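Putative trimethylamine methyltransferase (Rhizobium meliloti, PDB 4YYC) is a member of the trimethylamine methyltransferase family and probably acts as a methyltransferase. Local coordinates at residues L167-P172 / E494-P499; R162-L167 / S402-F407; A121-R126 / Y203-F208. One frame throughout, in Å; residues are numbered along the deposited sequence.

Contact 1: L167-P172 / E494-P499; sequences LAYMAP and EHYEAP
Across this contact one water lies 2.6 Å from Tyr-169 OH and donates a 2.7 Å hydrogen bond to Glu-497 O. No direct hydrogen bond joins the two segments, and the remainder of the contact is apolar. In the last turn of its helix, Tyr-169 has CG anti to the backbone N (chi1 170°), which sets CG beside the carbonyl carbon. The side chain meets Pro-499 tip to tip. Pro-499 CD sits over one face of the ring, offset toward the rim, in a CH-pi contact 4.1 Å from the centroid of Tyr-169. Tyr-496 crosses Tyr-169 at about a right angle, bringing its CE1 to 3.7 Å from Tyr-169 CD2. The Met-170 side chain, a selenomethionine here, adds a Met-aromatic contact: SE lies at the edge of the Tyr-496 ring and 3.8 Å from Tyr-496 CB. The phenol of Tyr-496 is held in turn by Tyr-203 O. This near-surface contact thus joins the C-terminal end of helix 158-170 to the chain leaving helix 481-495, whose Trp-492 also packs on Met-170, while helix 404-420 touches Leu-167 in the last turn and Ala-171 just beyond it.

Contact 2: R162-L167 / S402-F407; sequences RNFVKL and SSYEKF
Phe-164 is the apolar centre of this buried contact, a helix-to-helix packing in which helix 158-170 meets the N-capped start of helix 404-420. Its ring crosses Tyr-404 at a slant, with CZ above one face of the tyrosine ring, offset toward the rim; the centroids are 4.6 Å apart and the planes 32° from each other. At the far end of the phenylalanine, Ser-402 CB comes to 3.7 Å from CZ of Phe-164, placing the ring against the junction where strand 401-403 becomes the helix.

Phe-407 lies three residues on from Tyr-404 and so about one turn along helix 404-420. The two phenylalanine side chains slide past each other in opposite directions, with Phe-407 CD2 at the edge of the Phe-164 ring, 4.1 Å from CD1. Leu-167, about one turn further along the first helix, divides its contacts between two rings: CB lies 3.7 Å from Phe-407 CE1, while CD1 reaches Tyr-404 CD2 at 4.0 Å.

Outside this core the polar groups have partners. Ser-403 occupies the N-cap position, its OG accepting a 3.0 Å bond from Lys-406 N, and Ser-402 OG bonds to Val-181 O. The phenol of Tyr-404 passes beyond the Phe-164 ring to the polar edge, where it is bound by two residues of helix 158-170. One is Asp-160, through OD1; the other is Asn-163, whose ND2 donates a nearly straight bond (167°) to Tyr-404 OH at 3.1 Å, with that oxygen lying in the amide plane.

Contact 3: A121-R126 / Y203-F208; sequences ARNPER and YSDKPF
Ala-121 and Pro-207 bring their CA atoms to 4.4 Å, and Asn-123 and Asp-205 to 5.5 Å, so two irregular loops run close together without a backbone hydrogen bond between them. Side chains supply the polar links instead, two of them ending on the carboxylate of Asp-205 and two on the carbonyl of Ser-204. Asp-205 OD1 takes the salt bridge from Arg-126 NE at 2.9 Å, met on the syn side but 31° out of the carboxylate plane, with OD1 near the guanidinium plane. Asn-123 lies side by side with the aspartate and donates from ND2 to Asp-205 OD2 at 3.0 Å, approaching from above the carboxylate plane. A water completes the grip, donating to Asp-205 OD2 and accepting from Arg-126 NH2. Asn-123 is itself positioned by an Asx turn, its OD1 accepting from Glu-125 N, and Ser-204 OG forms an ST turn with Lys-206 N.

Arg-122 takes a different route. Extended from CG to NE, it crosses Asp-205 at about a right angle, lays a guanidinium face on Asp-205 CB, and gives NE to Ser-204 O at 3.0 Å, on a lone pair; the second bond from NH2 is weak. Its strongest polar partner is Tyr-500 O, bound by NH1. An alanine here would probably leave Ser-204 O and Tyr-500 O without these donors and open a gap beside Asp-205 CB. Packing fills in around the bonds: Arg-126 CD rests 3.5 Å from Lys-206 CG, and Ala-121 CB 3.7 Å from Pro-207 CD. The contact ties the turn between strands 116-119 and 128-131 to the link from helix 192-202 to strand 208-209, with Tyr-169 of helix 158-170 touching Asp-205 and helix 215-229 packing on Arg-122.

Helix 158-170 carries a segment of contacts 1 and 2, which share Leu-167 and have centres about 11 Å apart; contact 3 touches this helix from outside. The centre of contact 3 is about 12 Å from that of contact 1 and about 18 Å from that of contact 2. Besides the bond to Tyr-203, contacts 1 and 3 are joined where Lys-206 NZ reaches Ala-168 O at 2.9 Å. Contacts 2 and 3 meet by packing, where Val-165 CG1 lies 3.8 Å from Ser-204 CB. An unidentified bound ligand lies about 10 Å from the side chain of Ser-402 in contact 2.

Contact 1: L167-P172 / E494-P499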
loop_
_atom_site.group_PDB
_atom_site.type_symbol
_atom_site.label_atom_id
_atom_site.label_comp_id
_atom_site.label_asym_id
_atom_site.label_seq_id
_atom_site.Cartn_x
_atom_site.Cartn_y
_atom_site.Cartn_z
ATOM N N LEU A 167 2.081 23.492 9.984
ATOM C CA LEU A 167 1.729 22.644 8.852
ATOM C C LEU A 167 0.732 21.569 9.229
ATOM O O LEU A 167 -0.170 21.241 8.433
ATOM C CB LEU A 167 2.993 21.999 8.277
ATOM C CG LEU A 167 4.007 22.964 7.622
ATOM C CD1 LEU A 167 5.219 22.148 7.231
ATOM C CD2 LEU A 167 3.470 23.676 6.410
ATOM N N ALA A 168 0.845 21.053 10.452
ATOM C CA ALA A 168 -0.121 20.086 10.945
ATOM C C ALA A 168 -1.512 20.708 11.155
ATOM O O ALA A 168 -2.529 20.056 10.880
ATOM C CB ALA A 168 0.346 19.471 12.255
ATOM N N TYR A 169 -1.546 21.959 11.615
ATOM C CA TYR A 169 -2.803 22.703 11.760
ATOM C C TYR A 169 -3.484 22.868 10.399
ATOM O O TYR A 169 -4.690 22.716 10.276
ATOM C CB TYR A 169 -2.530 24.060 12.426
ATOM C CG TYR A 169 -3.700 24.981 12.410
ATOM C CD1 TYR A 169 -4.776 24.767 13.247
ATOM C CD2 TYR A 169 -3.763 26.040 11.495
ATOM C CE1 TYR A 169 -5.857 25.630 13.253
ATOM C CE2 TYR A 169 -4.848 26.910 11.492
ATOM C CZ TYR A 169 -5.884 26.690 12.364
ATOM O OH TYR A 169 -6.972 27.515 12.364
HETATM N N MSE A 170 -2.695 23.171 9.366
HETATM C CA MSE A 170 -3.227 23.419 8.038
HETATM C C MSE A 170 -3.544 22.156 7.267
HETATM O O MSE A 170 -4.473 22.174 6.458
HETATM C CB MSE A 170 -2.275 24.280 7.244
HETATM C CG MSE A 170 -2.223 25.678 7.816
HETATM SE SE MSE A 170 -1.022 26.877 6.812
HETATM C CE MSE A 170 0.710 26.270 7.404
ATOM N N ALA A 171 -2.791 21.078 7.447
ATOM C CA ALA A 171 -2.973 19.826 6.675
ATOM C C ALA A 171 -4.405 19.306 6.937
ATOM O O ALA A 171 -4.748 19.000 8.085
ATOM C CB ALA A 171 -1.988 18.795 7.114
ATOM N N PRO A 172 -5.224 19.138 5.881
ATOM C CA PRO A 172 -6.640 18.876 6.170
ATOM C C PRO A 172 -6.913 17.516 6.828
ATOM O O PRO A 172 -7.881 17.396 7.579
ATOM C CB PRO A 172 -7.319 18.915 4.801
ATOM C CG PRO A 172 -6.382 19.587 3.914
ATOM C CD PRO A 172 -5.008 19.586 4.500
ATOM N N GLU A 494 3.458 30.911 4.481
ATOM C CA GLU A 494 3.177 32.330 4.197
ATOM C C GLU A 494 1.745 32.731 4.475
ATOM O O GLU A 494 1.514 33.848 4.942
ATOM C CB GLU A 494 3.549 32.691 2.750
ATOM C CG GLU A 494 5.038 32.791 2.602
ATOM N N HIS A 495 0.790 31.839 4.212
ATOM C CA HIS A 495 -0.615 32.141 4.393
ATOM C C HIS A 495 -1.223 31.790 5.718
ATOM O O HIS A 495 -2.339 32.188 5.996
ATOM C CB HIS A 495 -1.402 31.596 3.215
ATOM C CG HIS A 495 -1.039 32.314 1.948
ATOM N ND1 HIS A 495 -0.082 31.840 1.074
ATOM C CD2 HIS A 495 -1.395 33.539 1.485
ATOM C CE1 HIS A 495 0.073 32.700 0.084
ATOM N NE2 HIS A 495 -0.717 33.737 0.303
ATOM N N TYR A 496 -0.463 31.090 6.539
ATOM C CA TYR A 496 -0.911 30.682 7.858
ATOM C C TYR A 496 -1.429 31.842 8.704
ATOM O O TYR A 496 -0.836 32.929 8.726
ATOM C CB TYR A 496 0.263 30.015 8.582
ATOM C CG TYR A 496 -0.005 29.730 10.023
ATOM C CD1 TYR A 496 -0.636 28.575 10.417
ATOM C CD2 TYR A 496 0.415 30.618 11.004
ATOM C CE1 TYR A 496 -0.864 28.301 11.763
ATOM C CE2 TYR A 496 0.186 30.364 12.334
ATOM C CZ TYR A 496 -0.453 29.198 12.711
ATOM O OH TYR A 496 -0.667 28.934 14.039
ATOM N N GLU A 497 -2.549 31.596 9.375
ATOM C CA GLU A 497 -3.080 32.498 10.402
ATOM C C GLU A 497 -3.341 31.676 11.634
ATOM O O GLU A 497 -4.006 30.656 11.549
ATOM C CB GLU A 497 -4.387 33.085 9.943
ATOM C CG GLU A 497 -4.206 34.074 8.822
ATOM C CD GLU A 497 -5.487 34.806 8.475
ATOM O OE1 GLU A 497 -6.300 35.086 9.399
ATOM O OE2 GLU A 497 -5.684 35.086 7.280
ATOM N N ALA A 498 -2.806 32.102 12.756
ATOM C CA ALA A 498 -2.954 31.333 13.973
ATOM C C ALA A 498 -4.417 31.264 14.418
ATOM O O ALA A 498 -5.137 32.249 14.306
ATOM C CB ALA A 498 -2.082 31.889 15.079
ATOM N N PRO A 499 -4.851 30.115 14.920
ATOM C CA PRO A 499 -6.195 30.023 15.484
ATOM C C PRO A 499 -6.298 30.893 16.740
ATOM O O PRO A 499 -5.352 30.997 17.501
ATOM C CB PRO A 499 -6.340 28.551 15.856
ATOM C CG PRO A 499 -4.965 28.037 15.981
ATOM C CD PRO A 499 -4.081 28.875 15.097
HETATM O O HOH W 1 -6.638 29.915 11.467
#

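Contact 2: R162-L167 / S402-F407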
loop_
_atom_site.group_PDB
_atom_site.type_symbol
_atom_site.label_atom_id
_atom_site.label_comp_id
_atom_site.label_asym_id
_atom_site.label_seq_id
_atom_site.Cartn_x
_atom_site.Cartn_y
_atom_site.Cartn_z
ATOM N N ARG A 162 7.664 24.982 15.626
ATOM C CA ARG A 162 6.500 25.805 15.323
ATOM C C ARG A 162 6.033 25.624 13.878
ATOM O O ARG A 162 4.826 25.511 13.632
ATOM C CB ARG A 162 6.780 27.264 15.616
ATOM C CG ARG A 162 6.835 27.515 17.103
ATOM C CD ARG A 162 7.357 28.891 17.374
ATOM N NE ARG A 162 7.319 29.197 18.782
ATOM C CZ ARG A 162 7.659 30.390 19.276
ATOM N NH1 ARG A 162 8.076 31.397 18.475
ATOM N NH2 ARG A 162 7.552 30.577 20.584
ATOM N N ASN A 163 6.969 25.574 12.939
ATOM C CA ASN A 163 6.587 25.356 11.550
ATOM C C ASN A 163 5.813 24.031 11.374
ATOM O O ASN A 163 4.845 23.985 10.610
ATOM C CB ASN A 163 7.775 25.405 10.619
ATOM C CG ASN A 163 8.297 26.800 10.402
ATOM O OD1 ASN A 163 7.580 27.780 10.625
ATOM N ND2 ASN A 163 9.535 26.909 9.947
ATOM N N PHE A 164 6.266 22.968 12.008
ATOM C CA PHE A 164 5.572 21.683 11.919
ATOM C C PHE A 164 4.209 21.737 12.571
ATOM O O PHE A 164 3.277 21.149 12.040
ATOM C CB PHE A 164 6.397 20.514 12.433
ATOM C CG PHE A 164 7.486 20.067 11.457
ATOM C CD1 PHE A 164 7.161 19.350 10.311
ATOM C CD2 PHE A 164 8.845 20.309 11.716
ATOM C CE1 PHE A 164 8.150 18.937 9.422
ATOM C CE2 PHE A 164 9.843 19.920 10.797
ATOM C CZ PHE A 164 9.472 19.265 9.645
ATOM N N VAL A 165 4.093 22.446 13.704
ATOM C CA VAL A 165 2.791 22.636 14.287
ATOM C C VAL A 165 1.858 23.373 13.321
ATOM O O VAL A 165 0.698 22.996 13.151
ATOM C CB VAL A 165 2.853 23.305 15.656
ATOM C CG1 VAL A 165 1.459 23.583 16.175
ATOM C CG2 VAL A 165 3.561 22.378 16.637
ATOM N N LYS A 166 2.371 24.427 12.692
ATOM C CA LYS A 166 1.603 25.169 11.708
ATOM C C LYS A 166 1.150 24.292 10.536
ATOM O O LYS A 166 -0.005 24.332 10.132
ATOM C CB LYS A 166 2.390 26.380 11.184
ATOM C CG LYS A 166 2.703 27.452 12.241
ATOM C CD LYS A 166 3.569 28.536 11.618
ATOM C CE LYS A 166 3.798 29.674 12.583
ATOM N NZ LYS A 166 4.709 30.724 12.081
ATOM N N LEU A 167 2.081 23.492 9.984
ATOM C CA LEU A 167 1.729 22.644 8.852
ATOM C C LEU A 167 0.732 21.569 9.229
ATOM O O LEU A 167 -0.170 21.241 8.433
ATOM C CB LEU A 167 2.993 21.999 8.277
ATOM C CG LEU A 167 4.007 22.964 7.622
ATOM C CD1 LEU A 167 5.219 22.148 7.231
ATOM C CD2 LEU A 167 3.470 23.676 6.410
ATOM N N SER A 402 12.901 14.978 10.764
ATOM C CA SER A 402 11.584 15.547 10.398
ATOM C C SER A 402 11.811 16.352 9.147
ATOM O O SER A 402 12.619 17.296 9.145
ATOM C CB SER A 402 10.996 16.433 11.502
ATOM O OG SER A 402 10.686 15.600 12.617
ATOM N N SER A 403 11.200 15.925 8.038
ATOM C CA SER A 403 11.401 16.568 6.717
ATOM C C SER A 403 10.201 17.380 6.292
ATOM O O SER A 403 9.102 16.867 6.259
ATOM C CB SER A 403 11.696 15.502 5.689
ATOM O OG SER A 403 11.566 16.000 4.368
ATOM N N TYR A 404 10.400 18.657 5.962
ATOM C CA TYR A 404 9.301 19.477 5.512
ATOM C C TYR A 404 8.721 18.891 4.211
ATOM O O TYR A 404 7.498 18.805 4.064
ATOM C CB TYR A 404 9.786 20.901 5.241
ATOM C CG TYR A 404 10.084 21.736 6.479
ATOM C CD1 TYR A 404 11.277 21.666 7.136
ATOM C CD2 TYR A 404 9.195 22.665 6.898
ATOM C CE1 TYR A 404 11.565 22.456 8.237
ATOM C CE2 TYR A 404 9.489 23.517 7.961
ATOM C CZ TYR A 404 10.667 23.364 8.651
ATOM O OH TYR A 404 10.945 24.181 9.751
ATOM N N GLU A 405 9.576 18.540 3.273
ATOM C CA GLU A 405 9.079 18.066 1.991
ATOM C C GLU A 405 8.329 16.742 2.186
ATOM O O GLU A 405 7.240 16.528 1.609
ATOM C CB GLU A 405 10.217 17.906 0.955
ATOM C CG GLU A 405 10.714 19.268 0.471
ATOM C CD GLU A 405 11.983 19.189 -0.347
ATOM O OE1 GLU A 405 12.494 18.090 -0.563
ATOM O OE2 GLU A 405 12.510 20.267 -0.767
ATOM N N LYS A 406 8.940 15.843 2.950
ATOM C CA LYS A 406 8.301 14.573 3.222
ATOM C C LYS A 406 6.949 14.753 3.932
ATOM O O LYS A 406 5.983 14.063 3.619
ATOM C CB LYS A 406 9.219 13.705 4.036
ATOM C CG LYS A 406 8.665 12.381 4.524
ATOM C CD LYS A 406 8.503 11.423 3.441
ATOM C CE LYS A 406 8.492 9.897 3.827
ATOM N NZ LYS A 406 7.762 9.629 5.128
ATOM N N PHE A 407 6.872 15.681 4.869
ATOM C CA PHE A 407 5.616 15.946 5.533
ATOM C C PHE A 407 4.521 16.285 4.525
ATOM O O PHE A 407 3.406 15.789 4.609
ATOM C CB PHE A 407 5.789 17.105 6.535
ATOM C CG PHE A 407 4.548 17.401 7.303
ATOM C CD1 PHE A 407 3.529 18.215 6.758
ATOM C CD2 PHE A 407 4.380 16.872 8.576
ATOM C CE1 PHE A 407 2.370 18.470 7.480
ATOM C CE2 PHE A 407 3.214 17.176 9.308
ATOM C CZ PHE A 407 2.223 17.938 8.749
#

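Contact 3: A121-R126 / Y203-F208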
loop_
_atom_site.group_PDB
_atom_site.type_symbol
_atom_site.label_atom_id
_atom_site.label_comp_id
_atom_site.label_asym_id
_atom_site.label_seq_id
_atom_site.Cartn_x
_atom_site.Cartn_y
_atom_site.Cartn_z
ATOM N N ALA A 121 -10.057 18.610 22.198
ATOM C CA ALA A 121 -9.233 19.701 21.655
ATOM C C ALA A 121 -9.737 21.003 22.215
ATOM O O ALA A 121 -10.912 21.146 22.558
ATOM C CB ALA A 121 -9.344 19.715 20.134
ATOM N N ARG A 122 -8.881 22.008 22.240
ATOM C CA ARG A 122 -9.292 23.286 22.797
ATOM C C ARG A 122 -10.374 23.948 21.939
ATOM O O ARG A 122 -11.169 24.694 22.457
ATOM C CB ARG A 122 -8.096 24.199 23.006
ATOM C CG ARG A 122 -7.456 24.730 21.726
ATOM C CD ARG A 122 -6.246 25.570 22.082
ATOM N NE ARG A 122 -5.648 26.352 21.005
ATOM C CZ ARG A 122 -6.093 27.514 20.563
ATOM N NH1 ARG A 122 -7.193 28.067 21.066
ATOM N NH2 ARG A 122 -5.426 28.177 19.619
ATOM N N ASN A 123 -10.389 23.652 20.636
ATOM C CA ASN A 123 -11.533 23.912 19.785
ATOM C C ASN A 123 -12.319 22.601 19.711
ATOM O O ASN A 123 -11.862 21.671 19.078
ATOM C CB ASN A 123 -11.094 24.350 18.387
ATOM C CG ASN A 123 -12.232 24.432 17.391
ATOM O OD1 ASN A 123 -13.400 24.189 17.707
ATOM N ND2 ASN A 123 -11.897 24.845 16.165
ATOM N N PRO A 124 -13.512 22.531 20.343
ATOM C CA PRO A 124 -14.242 21.262 20.440
ATOM C C PRO A 124 -14.631 20.641 19.115
ATOM O O PRO A 124 -14.790 19.424 19.026
ATOM C CB PRO A 124 -15.496 21.638 21.234
ATOM C CG PRO A 124 -15.106 22.861 21.976
ATOM C CD PRO A 124 -14.219 23.610 21.041
ATOM N N GLU A 125 -14.702 21.442 18.071
ATOM C CA GLU A 125 -14.916 20.893 16.727
ATOM C C GLU A 125 -13.799 19.968 16.254
ATOM O O GLU A 125 -13.994 19.179 15.320
ATOM C CB GLU A 125 -15.081 22.001 15.715
ATOM C CG GLU A 125 -16.362 22.782 15.912
ATOM C CD GLU A 125 -17.601 21.878 15.967
ATOM O OE1 GLU A 125 -17.890 21.238 14.931
ATOM O OE2 GLU A 125 -18.252 21.781 17.050
ATOM N N ARG A 126 -12.634 20.082 16.873
ATOM C CA ARG A 126 -11.478 19.269 16.533
ATOM C C ARG A 126 -11.307 18.082 17.463
ATOM O O ARG A 126 -10.315 17.393 17.403
ATOM C CB ARG A 126 -10.220 20.108 16.473
ATOM C CG ARG A 126 -10.424 21.324 15.582
ATOM C CD ARG A 126 -9.302 21.499 14.634
ATOM N NE ARG A 126 -9.369 22.711 13.814
ATOM C CZ ARG A 126 -10.158 22.898 12.765
ATOM N NH1 ARG A 126 -11.052 21.983 12.387
ATOM N NH2 ARG A 126 -10.046 24.032 12.082
ATOM N N TYR A 203 -0.266 27.774 18.243
ATOM C CA TYR A 203 -0.227 27.680 16.789
ATOM C C TYR A 203 -1.188 26.667 16.221
ATOM O O TYR A 203 -1.303 26.532 14.990
ATOM C CB TYR A 203 1.188 27.417 16.312
ATOM C CG TYR A 203 2.135 28.536 16.697
ATOM C CD1 TYR A 203 2.094 29.747 16.035
ATOM C CD2 TYR A 203 3.024 28.397 17.753
ATOM C CE1 TYR A 203 2.953 30.780 16.398
ATOM C CE2 TYR A 203 3.882 29.420 18.145
ATOM C CZ TYR A 203 3.852 30.602 17.453
ATOM O OH TYR A 203 4.693 31.629 17.847
ATOM N N SER A 204 -1.932 25.985 17.091
ATOM C CA SER A 204 -2.921 25.000 16.617
ATOM C C SER A 204 -4.092 24.988 17.587
ATOM O O SER A 204 -3.958 25.481 18.727
ATOM C CB SER A 204 -2.299 23.620 16.603
ATOM O OG SER A 204 -3.163 22.712 15.934
ATOM N N ASP A 205 -5.200 24.417 17.153
ATOM C CA ASP A 205 -6.316 24.111 18.046
ATOM C C ASP A 205 -6.739 22.647 17.947
ATOM O O ASP A 205 -7.824 22.297 18.387
ATOM C CB ASP A 205 -7.497 25.059 17.804
ATOM C CG ASP A 205 -8.071 24.956 16.407
ATOM O OD1 ASP A 205 -7.588 24.156 15.607
ATOM O OD2 ASP A 205 -9.067 25.695 16.143
ATOM N N LYS A 206 -5.856 21.822 17.381
ATOM C CA LYS A 206 -6.069 20.389 17.265
ATOM C C LYS A 206 -5.557 19.695 18.518
ATOM O O LYS A 206 -4.724 20.220 19.221
ATOM C CB LYS A 206 -5.398 19.841 16.002
ATOM C CG LYS A 206 -6.040 20.307 14.712
ATOM C CD LYS A 206 -5.350 19.863 13.430
ATOM C CE LYS A 206 -6.059 20.423 12.209
ATOM N NZ LYS A 206 -5.405 19.935 10.965
ATOM N N PRO A 207 -6.038 18.480 18.805
ATOM C CA PRO A 207 -5.612 17.813 20.042
ATOM C C PRO A 207 -4.113 17.490 20.029
ATOM O O PRO A 207 -3.578 17.142 19.002
ATOM C CB PRO A 207 -6.420 16.545 20.089
ATOM C CG PRO A 207 -7.221 16.507 18.890
ATOM C CD PRO A 207 -7.066 17.734 18.072
ATOM N N PHE A 208 -3.472 17.633 21.175
ATOM C CA PHE A 208 -2.019 17.539 21.261
ATOM C C PHE A 208 -1.583 16.532 22.309
ATOM O O PHE A 208 -2.401 16.051 23.120
ATOM C CB PHE A 208 -1.420 18.932 21.469
ATOM C CG PHE A 208 -1.775 19.564 22.793
ATOM C CD1 PHE A 208 -1.053 19.259 23.929
ATOM C CD2 PHE A 208 -2.853 20.450 22.913
ATOM C CE1 PHE A 208 -1.352 19.854 25.151
ATOM C CE2 PHE A 208 -3.173 21.016 24.130
ATOM C CZ PHE A 208 -2.421 20.717 25.263
HETATM O O HOH W 2 -9.238 26.555 13.608
#